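Local structure of copper induced nitroreductase D (Lactococcus lactis, 2WQF) at residues E28-A33 against L48-G53; R35-A40 against S130-V135; G97-F102 against V135-A140. The protein binds FMN and acts as a copper-induced nitroreductase that takes part in the defence against oxidative stress. All coordinates share one frame; numbering follows the deposited sequence.

Contact 1. Residues E28-A33 against L48-G53; sequences ETIKEA and LLILTG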
loop_
_atom_site.group_PDB
_atom_site.type_symbol
_atom_site.label_atom_id
_atom_site.label_comp_id
_atom_site.label_asym_id
_atom_site.label_seq_id
_atom_site.Cartn_x
_atom_site.Cartn_y
_atom_site.Cartn_z
ATOM N N GLU A 28 18.128 2.516 -9.290
ATOM C CA GLU A 28 17.382 1.844 -10.352
ATOM C C GLU A 28 16.253 1.012 -9.775
ATOM O O GLU A 28 15.128 0.992 -10.302
ATOM C CB GLU A 28 18.311 0.948 -11.167
ATOM C CG GLU A 28 19.265 1.707 -12.055
ATOM C CD GLU A 28 20.264 0.802 -12.765
ATOM O OE1 GLU A 28 20.143 -0.439 -12.671
ATOM O OE2 GLU A 28 21.180 1.345 -13.411
ATOM N N THR A 29 16.548 0.305 -8.687
ATOM C CA THR A 29 15.568 -0.566 -8.070
ATOM C C THR A 29 14.438 0.217 -7.423
ATOM O O THR A 29 13.272 -0.186 -7.484
ATOM C CB THR A 29 16.240 -1.479 -7.052
ATOM O OG1 THR A 29 17.254 -2.230 -7.724
ATOM C CG2 THR A 29 15.276 -2.461 -6.509
ATOM N N ILE A 30 14.778 1.322 -6.772
ATOM C CA ILE A 30 13.769 2.190 -6.191
ATOM C C ILE A 30 12.803 2.648 -7.269
ATOM O O ILE A 30 11.591 2.599 -7.089
ATOM C CB ILE A 30 14.415 3.410 -5.471
ATOM C CG1 ILE A 30 15.195 2.961 -4.220
ATOM C CG2 ILE A 30 13.358 4.413 -5.069
ATOM C CD1 ILE A 30 16.156 4.040 -3.709
ATOM N N LYS A 31 13.340 3.143 -8.383
ATOM C CA LYS A 31 12.520 3.651 -9.468
ATOM C C LYS A 31 11.624 2.533 -10.023
ATOM O O LYS A 31 10.440 2.752 -10.270
ATOM C CB LYS A 31 13.376 4.238 -10.578
ATOM C CG LYS A 31 14.062 5.550 -10.217
ATOM C CD LYS A 31 14.962 5.984 -11.404
ATOM C CE LYS A 31 15.607 7.305 -11.192
ATOM N NZ LYS A 31 16.585 7.608 -12.273
ATOM N N GLU A 32 12.179 1.344 -10.240
ATOM C CA GLU A 32 11.385 0.248 -10.768
ATOM C C GLU A 32 10.253 -0.142 -9.828
ATOM O O GLU A 32 9.152 -0.450 -10.289
ATOM C CB GLU A 32 12.238 -0.973 -11.091
ATOM C CG GLU A 32 13.165 -0.775 -12.287
ATOM C CD GLU A 32 13.952 -2.017 -12.617
ATOM O OE1 GLU A 32 14.412 -2.705 -11.679
ATOM O OE2 GLU A 32 14.110 -2.313 -13.809
ATOM N N ALA A 33 10.526 -0.176 -8.525
ATOM C CA ALA A 33 9.507 -0.576 -7.563
ATOM C C ALA A 33 8.321 0.388 -7.606
ATOM O O ALA A 33 7.171 -0.035 -7.540
ATOM C CB ALA A 33 10.093 -0.665 -6.163
ATOM N N LEU A 48 9.052 11.044 -5.406
ATOM C CA LEU A 48 10.128 10.691 -4.490
ATOM C C LEU A 48 11.263 11.702 -4.544
ATOM O O LEU A 48 11.664 12.155 -5.627
ATOM C CB LEU A 48 10.733 9.337 -4.825
ATOM C CG LEU A 48 9.995 8.093 -4.349
ATOM C CD1 LEU A 48 8.622 7.950 -4.958
ATOM C CD2 LEU A 48 10.852 6.872 -4.687
ATOM N N LEU A 49 11.776 12.022 -3.364
ATOM C CA LEU A 49 13.055 12.677 -3.205
ATOM C C LEU A 49 13.993 11.684 -2.519
ATOM O O LEU A 49 13.728 11.242 -1.401
ATOM C CB LEU A 49 12.894 13.937 -2.360
ATOM C CG LEU A 49 14.181 14.669 -2.000
ATOM C CD1 LEU A 49 14.892 15.180 -3.251
ATOM C CD2 LEU A 49 13.845 15.814 -1.039
ATOM N N ILE A 50 15.064 11.306 -3.215
ATOM C CA ILE A 50 16.010 10.300 -2.740
ATOM C C ILE A 50 17.301 11.000 -2.351
ATOM O O ILE A 50 17.960 11.587 -3.206
ATOM C CB ILE A 50 16.297 9.249 -3.816
ATOM C CG1 ILE A 50 14.999 8.559 -4.249
ATOM C CG2 ILE A 50 17.327 8.229 -3.346
ATOM C CD1 ILE A 50 15.113 7.781 -5.583
ATOM N N LEU A 51 17.623 10.967 -1.061
ATOM C CA LEU A 51 18.781 11.669 -0.533
ATOM C C LEU A 51 19.849 10.695 -0.056
ATOM O O LEU A 51 19.554 9.761 0.698
ATOM C CB LEU A 51 18.359 12.526 0.669
ATOM C CG LEU A 51 17.233 13.535 0.407
ATOM C CD1 LEU A 51 16.990 14.298 1.684
ATOM C CD2 LEU A 51 17.540 14.472 -0.764
ATOM N N THR A 52 21.089 10.948 -0.456
ATOM C CA THR A 52 22.240 10.194 0.023
ATOM C C THR A 52 23.363 11.180 0.334
ATOM O O THR A 52 23.238 12.381 0.081
ATOM C CB THR A 52 22.711 9.115 -0.978
ATOM O OG1 THR A 52 23.237 9.727 -2.155
ATOM C CG2 THR A 52 21.565 8.175 -1.338
ATOM N N GLY A 53 24.449 10.684 0.918
ATOM C CA GLY A 53 25.630 11.512 1.119
ATOM C C GLY A 53 25.362 12.770 1.915
ATOM O O GLY A 53 24.717 12.736 2.972
#
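The CG2 methyl of I30, on helix 23-35, meets two side chains of strand 46-52. I30 CG2 lies 3.5 Å from L48 CD2, where the two chains cross obliquely, and 3.8 Å from I50 CD1, where the isoleucines reach toward each other tip to tip. The helix delivers this methyl to the strand because CG2 of I30 stands opposite the backbone N, with CG1 beside that N (chi1 -68°). L48 and I50 suit the partner role: two apart on an extended strand, they point the same way and present two apolar side chains to I30. The intervening L49 and the following L51 face the other side, where both touch W165. With 9.1 Å between the CA atoms of I30 and I50, the gap is filled by branched aliphatic groups. One turn along, A33 is small enough for the helix to come close to V137 and A140 of helix 121-143. On its sheet side I30 also rests on I99 of strand 97-104, hydrogen-bonded neighbour of strand 46-52. Beyond L48-L51 the sheet continues into a parallel strand of the second subunit, so helix 23-35 packs over a strand of the dimer interface.

Contact 2. Residues R35-A40 against S130-V135; sequences RFSPTA and SGIISV. With FMN (flavin mononucleotide), chain B.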
loop_
_atom_site.group_PDB
_atom_site.type_symbol
_atom_site.label_atom_id
_atom_site.label_comp_id
_atom_site.label_asym_id
_atom_site.label_seq_id
_atom_site.Cartn_x
_atom_site.Cartn_y
_atom_site.Cartn_z
ATOM N N ARG A 35 7.629 2.385 -10.297
ATOM C CA ARG A 35 7.109 2.312 -11.675
ATOM C C ARG A 35 6.058 1.215 -11.823
ATOM O O ARG A 35 5.004 1.405 -12.452
ATOM C CB ARG A 35 8.278 2.029 -12.631
ATOM C CG ARG A 35 7.901 1.937 -14.084
ATOM C CD ARG A 35 9.089 1.555 -14.941
ATOM N NE ARG A 35 8.834 1.797 -16.363
ATOM C CZ ARG A 35 8.951 2.989 -16.966
ATOM N NH1 ARG A 35 9.368 4.049 -16.297
ATOM N NH2 ARG A 35 8.661 3.110 -18.238
ATOM N N PHE A 36 6.339 0.055 -11.240
ATOM C CA PHE A 36 5.462 -1.105 -11.384
ATOM C C PHE A 36 4.421 -1.265 -10.303
ATOM O O PHE A 36 3.773 -2.300 -10.231
ATOM C CB PHE A 36 6.291 -2.360 -11.549
ATOM C CG PHE A 36 7.192 -2.309 -12.752
ATOM C CD1 PHE A 36 6.668 -2.037 -14.008
ATOM C CD2 PHE A 36 8.556 -2.509 -12.623
ATOM C CE1 PHE A 36 7.480 -1.992 -15.118
ATOM C CE2 PHE A 36 9.375 -2.455 -13.718
ATOM C CZ PHE A 36 8.837 -2.183 -14.979
ATOM N N SER A 37 4.221 -0.218 -9.516
ATOM C CA SER A 37 3.151 -0.180 -8.519
ATOM C C SER A 37 1.861 0.357 -9.149
ATOM O O SER A 37 1.880 1.355 -9.883
ATOM C CB SER A 37 3.529 0.737 -7.364
ATOM O OG SER A 37 4.609 0.221 -6.607
ATOM N N PRO A 38 0.728 -0.281 -8.849
ATOM C CA PRO A 38 -0.561 0.217 -9.361
ATOM C C PRO A 38 -1.065 1.434 -8.570
ATOM O O PRO A 38 -0.810 1.572 -7.365
ATOM C CB PRO A 38 -1.482 -0.960 -9.141
ATOM C CG PRO A 38 -0.945 -1.620 -7.903
ATOM C CD PRO A 38 0.565 -1.460 -7.980
ATOM N N THR A 39 -1.778 2.311 -9.268
ATOM C CA THR A 39 -2.425 3.480 -8.695
ATOM C C THR A 39 -3.767 3.632 -9.367
ATOM O O THR A 39 -3.935 3.211 -10.528
ATOM C CB THR A 39 -1.618 4.774 -8.913
ATOM O OG1 THR A 39 -1.269 4.922 -10.297
ATOM C CG2 THR A 39 -0.369 4.784 -8.062
ATOM N N ALA A 40 -4.733 4.217 -8.662
ATOM C CA ALA A 40 -6.077 4.375 -9.219
ATOM C C ALA A 40 -5.995 5.114 -10.551
ATOM O O ALA A 40 -5.342 6.171 -10.664
ATOM C CB ALA A 40 -6.978 5.116 -8.252
ATOM N N SER A 130 0.297 5.759 -1.651
ATOM C CA SER A 130 1.509 6.076 -0.922
ATOM C C SER A 130 1.994 4.864 -0.128
ATOM O O SER A 130 3.194 4.521 -0.138
ATOM C CB SER A 130 1.304 7.268 0.015
ATOM O OG SER A 130 2.556 7.666 0.535
ATOM N N GLY A 131 1.060 4.164 0.509
ATOM C CA GLY A 131 1.416 2.943 1.224
ATOM C C GLY A 131 1.988 1.901 0.266
ATOM O O GLY A 131 3.016 1.285 0.547
ATOM N N ILE A 132 1.325 1.751 -0.878
ATOM C CA ILE A 132 1.712 0.777 -1.891
ATOM C C ILE A 132 3.154 1.011 -2.354
ATOM O O ILE A 132 3.986 0.093 -2.325
ATOM C CB ILE A 132 0.736 0.854 -3.078
ATOM C CG1 ILE A 132 -0.627 0.253 -2.678
ATOM C CG2 ILE A 132 1.273 0.153 -4.317
ATOM C CD1 ILE A 132 -1.750 0.613 -3.650
ATOM N N ILE A 133 3.484 2.227 -2.768
ATOM C CA ILE A 133 4.831 2.446 -3.317
ATOM C C ILE A 133 5.889 2.395 -2.207
ATOM O O ILE A 133 7.004 1.926 -2.441
ATOM C CB ILE A 133 4.959 3.735 -4.165
ATOM C CG1 ILE A 133 4.705 5.004 -3.370
ATOM C CG2 ILE A 133 4.026 3.625 -5.402
ATOM C CD1 ILE A 133 5.054 6.270 -4.162
ATOM N N SER A 134 5.515 2.800 -0.993
ATOM C CA SER A 134 6.453 2.768 0.127
ATOM C C SER A 134 6.894 1.328 0.429
ATOM O O SER A 134 8.097 1.063 0.599
ATOM C CB SER A 134 5.856 3.415 1.387
ATOM O OG SER A 134 5.589 4.776 1.168
ATOM N N VAL A 135 5.938 0.390 0.507
ATOM C CA VAL A 135 6.285 -0.994 0.863
ATOM C C VAL A 135 6.928 -1.717 -0.304
ATOM O O VAL A 135 7.775 -2.576 -0.097
ATOM C CB VAL A 135 5.102 -1.834 1.458
ATOM C CG1 VAL A 135 4.560 -1.155 2.683
ATOM C CG2 VAL A 135 3.990 -2.072 0.419
HETATM N N1 FMN B . -9.525 -0.545 -11.258
HETATM C C2 FMN B . -10.963 -0.750 -11.478
HETATM O O2 FMN B . -11.346 -1.358 -12.452
HETATM N N3 FMN B . -11.887 -0.148 -10.562
HETATM C C4 FMN B . -11.484 0.582 -9.459
HETATM O O4 FMN B . -12.306 0.975 -8.679
HETATM C C4A FMN B . -10.050 0.805 -9.253
HETATM N N5 FMN B . -9.575 1.509 -8.280
HETATM C C5A FMN B . -8.126 1.365 -7.929
HETATM C C6 FMN B . -7.658 1.874 -6.598
HETATM C C7 FMN B . -6.402 1.718 -6.197
HETATM C C7M FMN B . -5.980 2.282 -4.858
HETATM C C8 FMN B . -5.439 0.983 -7.104
HETATM C C8M FMN B . -4.017 0.729 -6.636
HETATM C C9 FMN B . -5.828 0.546 -8.307
HETATM C C9A FMN B . -7.255 0.732 -8.757
HETATM N N10 FMN B . -7.725 0.301 -10.036
HETATM C C10 FMN B . -9.103 0.177 -10.227
HETATM C "C1'" FMN B . -6.829 -0.318 -11.003
HETATM C "C2'" FMN B . -5.896 0.721 -11.619
HETATM O "O2'" FMN B . -6.618 1.498 -12.538
HETATM C "C3'" FMN B . -4.729 -0.029 -12.265
HETATM O "O3'" FMN B . -4.018 -0.609 -11.188
HETATM C "C4'" FMN B . -3.804 0.940 -13.021
HETATM O "O4'" FMN B . -4.463 1.445 -14.174
HETATM C "C5'" FMN B . -2.490 0.280 -13.436
HETATM O "O5'" FMN B . -2.784 -0.852 -14.243
HETATM P P FMN B . -2.285 -2.334 -13.775
HETATM O O1P FMN B . -0.835 -2.300 -13.507
HETATM O O2P FMN B . -3.094 -2.728 -12.481
HETATM O O3P FMN B . -2.657 -3.291 -14.988
#
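An FMN site at the dimer interface, as in the nitroreductase fold, is lined here by P38-A40 of the loop and by I132 of helix 121-143, with S37 and I133 packed together behind them. R10, R11, T12, Y14, H152 and K189 of the second subunit hydrogen-bond this FMN; the present chain packs against it through P38, A40 and I132. P38 brings CB to 3.3 Å from FMN O3', and A40 sets its CB 3.7 Å from FMN C6 of the benzenoid ring. From the helix, I132 CD1 touches the flavin methyl C8M at 3.8 Å. The same isoleucine meets the loop through its other branch: I132 CG2 lies 4.1 Å from P38 CD, the two side chains crossing at a slant. Buried here too, P38 O has I132 CD1 near it but no polar partner. S37 sits where the backbones come closest, and its small CB fits against I133 CG2 at 3.5 Å. Its hydroxyl donates to A33 O of the preceding helix and accepts from N136 ND2, which ties the loop to both helices. I133 holds CG1 between its backbone N and carbonyl carbon (chi1 63°), which leaves CG2 turned to the serine. On the helix's far side, S134 OG folds back to S130 O at 2.7 Å, 36° above the carbonyl plane and on the opposite face from S134 N.

Contact 3. Residues G97-F102 against V135-A140; sequences GTILFF and VNVWTA. With FMN (flavin mononucleotide), chain C.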
loop_
_atom_site.group_PDB
_atom_site.type_symbol
_atom_site.label_atom_id
_atom_site.label_comp_id
_atom_site.label_asym_id
_atom_site.label_seq_id
_atom_site.Cartn_x
_atom_site.Cartn_y
_atom_site.Cartn_z
ATOM N N GLY A 97 20.892 6.599 3.278
ATOM C CA GLY A 97 20.019 7.571 2.650
ATOM C C GLY A 97 18.618 7.572 3.209
ATOM O O GLY A 97 18.269 6.750 4.072
ATOM N N THR A 98 17.808 8.479 2.670
ATOM C CA THR A 98 16.397 8.625 3.047
ATOM C C THR A 98 15.603 8.845 1.759
ATOM O O THR A 98 15.947 9.692 0.931
ATOM C CB THR A 98 16.132 9.778 4.047
ATOM O OG1 THR A 98 16.944 9.595 5.210
ATOM C CG2 THR A 98 14.705 9.797 4.495
ATOM N N ILE A 99 14.534 8.078 1.594
ATOM C CA ILE A 99 13.615 8.259 0.482
ATOM C C ILE A 99 12.351 8.921 1.013
ATOM O O ILE A 99 11.630 8.330 1.819
ATOM C CB ILE A 99 13.270 6.927 -0.179
ATOM C CG1 ILE A 99 14.540 6.180 -0.611
ATOM C CG2 ILE A 99 12.283 7.125 -1.353
ATOM C CD1 ILE A 99 14.342 4.667 -0.757
ATOM N N LEU A 100 12.107 10.156 0.591
ATOM C CA LEU A 100 10.911 10.896 1.000
ATOM C C LEU A 100 9.828 10.704 -0.043
ATOM O O LEU A 100 10.022 10.967 -1.224
ATOM C CB LEU A 100 11.214 12.376 1.209
ATOM C CG LEU A 100 12.212 12.657 2.359
ATOM C CD1 LEU A 100 13.644 12.579 1.888
ATOM C CD2 LEU A 100 11.943 14.029 2.971
ATOM N N PHE A 101 8.715 10.143 0.419
ATOM C CA PHE A 101 7.549 9.855 -0.394
ATOM C C PHE A 101 6.523 10.944 -0.273
ATOM O O PHE A 101 6.129 11.282 0.830
ATOM C CB PHE A 101 6.931 8.531 0.052
ATOM C CG PHE A 101 7.755 7.318 -0.323
ATOM C CD1 PHE A 101 7.586 6.680 -1.549
ATOM C CD2 PHE A 101 8.717 6.834 0.552
ATOM C CE1 PHE A 101 8.331 5.568 -1.861
ATOM C CE2 PHE A 101 9.445 5.717 0.255
ATOM C CZ PHE A 101 9.272 5.085 -0.957
ATOM N N PHE A 102 6.075 11.460 -1.422
ATOM C CA PHE A 102 5.070 12.506 -1.489
ATOM C C PHE A 102 3.929 12.028 -2.394
ATOM O O PHE A 102 4.104 11.128 -3.219
ATOM C CB PHE A 102 5.617 13.812 -2.095
ATOM C CG PHE A 102 6.878 14.343 -1.461
ATOM C CD1 PHE A 102 6.852 15.504 -0.700
ATOM C CD2 PHE A 102 8.096 13.736 -1.699
ATOM C CE1 PHE A 102 8.040 16.029 -0.138
ATOM C CE2 PHE A 102 9.263 14.229 -1.137
ATOM C CZ PHE A 102 9.247 15.390 -0.383
ATOM N N VAL A 135 5.938 0.390 0.507
ATOM C CA VAL A 135 6.285 -0.994 0.863
ATOM C C VAL A 135 6.928 -1.717 -0.304
ATOM O O VAL A 135 7.775 -2.576 -0.097
ATOM C CB VAL A 135 5.102 -1.834 1.458
ATOM C CG1 VAL A 135 4.560 -1.155 2.683
ATOM C CG2 VAL A 135 3.990 -2.072 0.419
ATOM N N ASN A 136 6.548 -1.362 -1.540
ATOM C CA ASN A 136 7.186 -1.999 -2.672
ATOM C C ASN A 136 8.675 -1.614 -2.731
ATOM O O ASN A 136 9.526 -2.453 -3.025
ATOM C CB ASN A 136 6.450 -1.724 -4.014
ATOM C CG ASN A 136 5.263 -2.641 -4.218
ATOM O OD1 ASN A 136 5.151 -3.674 -3.550
ATOM N ND2 ASN A 136 4.364 -2.264 -5.121
ATOM N N VAL A 137 8.975 -0.344 -2.487
ATOM C CA VAL A 137 10.353 0.115 -2.441
ATOM C C VAL A 137 11.107 -0.562 -1.288
ATOM O O VAL A 137 12.211 -1.070 -1.446
ATOM C CB VAL A 137 10.439 1.649 -2.327
ATOM C CG1 VAL A 137 11.853 2.095 -1.986
ATOM C CG2 VAL A 137 9.980 2.307 -3.629
ATOM N N TRP A 138 10.463 -0.596 -0.141
ATOM C CA TRP A 138 11.041 -1.175 1.071
ATOM C C TRP A 138 11.428 -2.637 0.819
ATOM O O TRP A 138 12.523 -3.080 1.175
ATOM C CB TRP A 138 9.988 -1.061 2.181
ATOM C CG TRP A 138 10.419 -1.257 3.600
ATOM C CD1 TRP A 138 11.589 -1.777 4.061
ATOM C CD2 TRP A 138 9.620 -0.964 4.754
ATOM N NE1 TRP A 138 11.585 -1.781 5.457
ATOM C CE2 TRP A 138 10.383 -1.286 5.886
ATOM C CE3 TRP A 138 8.343 -0.419 4.932
ATOM C CZ2 TRP A 138 9.889 -1.110 7.181
ATOM C CZ3 TRP A 138 7.858 -0.253 6.214
ATOM C CH2 TRP A 138 8.640 -0.590 7.321
ATOM N N THR A 139 10.508 -3.386 0.233
ATOM C CA THR A 139 10.741 -4.781 -0.040
ATOM C C THR A 139 11.807 -4.970 -1.117
ATOM O O THR A 139 12.650 -5.871 -1.020
ATOM C CB THR A 139 9.423 -5.504 -0.451
ATOM O OG1 THR A 139 8.439 -5.295 0.567
ATOM C CG2 THR A 139 9.671 -6.979 -0.633
ATOM N N ALA A 140 11.801 -4.112 -2.134
ATOM C CA ALA A 140 12.820 -4.189 -3.178
ATOM C C ALA A 140 14.235 -3.965 -2.588
ATOM O O ALA A 140 15.208 -4.637 -2.957
ATOM C CB ALA A 140 12.517 -3.198 -4.310
HETATM N N1 FMN C . 7.925 2.539 12.186
HETATM C C2 FMN C . 8.634 3.654 12.830
HETATM O O2 FMN C . 9.667 3.450 13.426
HETATM N N3 FMN C . 8.033 4.955 12.798
HETATM C C4 FMN C . 6.836 5.215 12.156
HETATM O O4 FMN C . 6.437 6.344 12.084
HETATM C C4A FMN C . 6.118 4.098 11.534
HETATM N N5 FMN C . 4.975 4.228 10.950
HETATM C C5A FMN C . 4.510 3.143 10.027
HETATM C C6 FMN C . 3.393 3.444 9.073
HETATM C C7 FMN C . 2.980 2.550 8.183
HETATM C C7M FMN C . 1.826 2.898 7.269
HETATM C C8 FMN C . 3.681 1.210 8.125
HETATM C C8M FMN C . 3.274 0.198 7.067
HETATM C C9 FMN C . 4.661 0.910 8.985
HETATM C C9A FMN C . 5.121 1.930 9.996
HETATM N N10 FMN C . 6.151 1.663 10.950
HETATM C C10 FMN C . 6.759 2.746 11.587
HETATM C "C1'" FMN C . 6.796 0.359 11.022
HETATM C "C2'" FMN C . 5.860 -0.675 11.640
HETATM O "O2'" FMN C . 5.781 -0.454 13.024
HETATM C "C3'" FMN C . 6.406 -2.062 11.292
HETATM O "O3'" FMN C . 6.255 -2.180 9.890
HETATM C "C4'" FMN C . 5.588 -3.165 11.986
HETATM O "O4'" FMN C . 5.819 -3.136 13.387
HETATM C "C5'" FMN C . 5.919 -4.555 11.446
HETATM O "O5'" FMN C . 7.309 -4.792 11.616
HETATM P P FMN C . 8.246 -5.099 10.316
HETATM O O1P FMN C . 7.662 -6.213 9.545
HETATM O O2P FMN C . 8.316 -3.783 9.450
HETATM O O3P FMN C . 9.673 -5.459 10.917
#
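Strand 97-102 and helix segment 135-140 come nearest at I99 and V137, whose CA atoms stand 9.2 Å apart, a spacing bridged by side chains alone. V137 does this for the helix with both of its branches. Its CG1, opposite the backbone N (chi1 168°), meets I99 CD1 end to end at 3.8 Å. F101 arrives from the opposite direction and presents its rim: V137 CB lies 3.9 Å from F101 CZ, close to the ring plane, with V137 CG2 beside the same edge. With an alanine here both methyls are gone; I99 CD1 would probably lose its mate on the helix and a gap open beside the F101 edge, CB alone still touching CZ. In the alpha-plus-beta fold of the nitroreductase family, this joins the long helix 121-143 to a strand of the antiparallel sheet; I99 and F101 touch L48 on one neighbouring strand, while I99 touches F179 and F101 touches L177 on another. Apolar residues suit the alternate positions I99 and F101, whose side chains face the helix. W138 turns away to the FMN held by this chain: W138 CZ2 is 3.8 Å from FMN O2P. Its NE1 bonds to R11 O, and R10 makes a cation-pi contact with the indole, so W138 ties the helix to R10 and R11 of the FMN pocket. T139 OG1 donates to V135 O at 2.9 Å, tilted 30° from the carbonyl plane and opposite T139 N.

The three contacts are buried and touch one another. Contacts 1 and 3 are 7 Å apart between centres, contacts 2 and 3 are 10 Å apart, and contacts 1 and 2 are 14 Å apart. Contacts 1 and 3 share the antiparallel sheet, where strands 46-52 and 97-104 are neighbours; contacts 2 and 3 share helix 121-143 and residue V135. Along the chain contact 1 closes before contact 3 opens, whereas contact 2 interleaves with both, joining residues 35-40 to 130-135, 90 residues on. All three touch the second subunit, and contacts 2 and 3 each approach a different FMN, so helix 121-143 reaches a different flavin from each of these contacts.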